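Long-range contact in beta-galacturonidase (Eisenbergiella tayi, PDB 6NCW), which is a family 2 glycoside hydrolase of the human gut microbiome that acts as a beta-galacturonidase, probably cleaving beta-linked galacturonic acid: residues E423-N428 / T457-L462. Residues are numbered along the deposited sequence; the frame is centred on the assembly and turned at random.
Sequences EVVSYN and TGKPFL
Strands 425-428 and 461-466 are parallel neighbours in the TIM barrel, joined by a beta-alpha-beta crossover through helix 439-453; the second strand goes on to Glu465, a residue seen binding galacturonate. Three backbone hydrogen bonds zip the pair: Val425 N gives to Pro460 O at 2.9 Å, Leu462 N to Val425 O, and Tyr427 N to Leu462 O. In the first two the donor lies nearly along the C=O axis. Val425, Tyr427 and Phe461 occupy the helix side of the sheet. CG of Phe461 is anti to its backbone N (chi1 173°), which carries the ring along the strand until CE1 comes within 4.1 Å of Tyr427 CD1. The two side chains cross at about a right angle, with Tyr427 CD1 at the edge of the Phe461 ring; Ile450 of helix 439-453 packs against both residues. Before them, Val425 CG2 meets the aliphatic CD of Lys459 at 4.1 Å, again crosswise, while the extended lysine chain delivers NZ to the carbonyls of Leu419 and Pro422. On the other face, toward the barrel interior, Val424 CG1 is anti to its backbone N and packs 4.1 Å from Leu462 CD1. Its CG2 lies against Pro460 CB. Beside Leu462, Ser426 OG bonds to Ser407 OG of the next strand and sits 3.9 Å from Leu462 CB.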
# COMPACT_ATOMS: atom_id res chain seq x y z
N GLU A 423 -40.81 6.46 19.01
CA GLU A 423 -40.91 5.30 19.89
C GLU A 423 -39.56 4.85 20.44
O GLU A 423 -39.51 4.24 21.51
CB GLU A 423 -41.56 4.12 19.17
CG GLU A 423 -43.06 4.25 18.97
CD GLU A 423 -43.42 5.29 17.93
OE1 GLU A 423 -42.69 5.45 16.92
OE2 GLU A 423 -44.44 5.97 18.15
N VAL A 424 -38.48 5.09 19.70
CA VAL A 424 -37.14 4.70 20.12
C VAL A 424 -36.27 5.94 20.09
O VAL A 424 -36.39 6.76 19.17
CB VAL A 424 -36.56 3.60 19.21
CG1 VAL A 424 -35.15 3.18 19.68
CG2 VAL A 424 -37.50 2.41 19.19
N VAL A 425 -35.41 6.10 21.11
CA VAL A 425 -34.41 7.16 21.15
C VAL A 425 -33.09 6.61 20.61
O VAL A 425 -32.62 5.56 21.07
CB VAL A 425 -34.21 7.69 22.58
CG1 VAL A 425 -33.18 8.81 22.57
CG2 VAL A 425 -35.54 8.13 23.20
N SER A 426 -32.48 7.32 19.66
CA SER A 426 -31.26 6.84 19.02
C SER A 426 -30.22 7.95 18.97
O SER A 426 -30.54 9.10 18.69
CB SER A 426 -31.55 6.34 17.61
OG SER A 426 -32.54 5.34 17.66
N TYR A 427 -28.96 7.58 19.24
CA TYR A 427 -27.88 8.55 19.29
C TYR A 427 -26.65 8.05 18.53
O TYR A 427 -26.30 6.87 18.60
CB TYR A 427 -27.53 8.86 20.73
CG TYR A 427 -28.20 10.14 21.19
CD1 TYR A 427 -29.44 10.12 21.83
CD2 TYR A 427 -27.61 11.36 20.94
CE1 TYR A 427 -30.05 11.32 22.24
CE2 TYR A 427 -28.20 12.55 21.34
CZ TYR A 427 -29.41 12.53 21.98
OH TYR A 427 -29.96 13.74 22.35
N ASN A 428 -26.04 8.95 17.77
CA ASN A 428 -24.73 8.75 17.17
C ASN A 428 -23.67 9.31 18.11
O ASN A 428 -23.71 10.51 18.44
CB ASN A 428 -24.65 9.44 15.81
CG ASN A 428 -25.75 8.99 14.87
OD1 ASN A 428 -26.34 7.92 15.06
ND2 ASN A 428 -26.02 9.78 13.83
N THR A 457 -37.45 9.60 28.08
CA THR A 457 -37.20 8.72 29.21
C THR A 457 -38.08 7.47 29.16
O THR A 457 -39.24 7.52 28.74
CB THR A 457 -37.44 9.48 30.53
OG1 THR A 457 -37.23 8.59 31.63
CG2 THR A 457 -38.88 10.04 30.60
N GLY A 458 -37.51 6.34 29.58
CA GLY A 458 -38.26 5.10 29.63
C GLY A 458 -38.52 4.43 28.30
O GLY A 458 -39.17 3.38 28.28
N LYS A 459 -38.02 4.98 27.19
CA LYS A 459 -38.18 4.37 25.87
C LYS A 459 -36.99 3.49 25.53
O LYS A 459 -35.93 3.57 26.17
CB LYS A 459 -38.34 5.46 24.81
CG LYS A 459 -39.65 6.24 24.87
CD LYS A 459 -39.49 7.50 24.03
CE LYS A 459 -40.77 8.27 23.95
NZ LYS A 459 -40.71 9.40 23.01
N PRO A 460 -37.12 2.60 24.54
CA PRO A 460 -35.94 1.86 24.07
C PRO A 460 -34.88 2.82 23.53
O PRO A 460 -35.20 3.89 23.01
CB PRO A 460 -36.50 0.96 22.96
CG PRO A 460 -37.96 0.86 23.26
CD PRO A 460 -38.34 2.18 23.84
N PHE A 461 -33.62 2.41 23.63
CA PHE A 461 -32.48 3.26 23.31
C PHE A 461 -31.51 2.46 22.45
O PHE A 461 -31.13 1.34 22.81
CB PHE A 461 -31.81 3.75 24.61
CG PHE A 461 -30.50 4.51 24.42
CD1 PHE A 461 -30.48 5.80 23.90
CD2 PHE A 461 -29.29 3.95 24.81
CE1 PHE A 461 -29.29 6.51 23.75
CE2 PHE A 461 -28.10 4.65 24.66
CZ PHE A 461 -28.10 5.92 24.13
N LEU A 462 -31.11 3.04 21.32
CA LEU A 462 -30.12 2.46 20.41
C LEU A 462 -28.97 3.43 20.20
O LEU A 462 -29.18 4.64 20.17
CB LEU A 462 -30.75 2.12 19.04
CG LEU A 462 -31.69 0.93 18.92
CD1 LEU A 462 -32.39 0.93 17.58
CD2 LEU A 462 -30.91 -0.37 19.15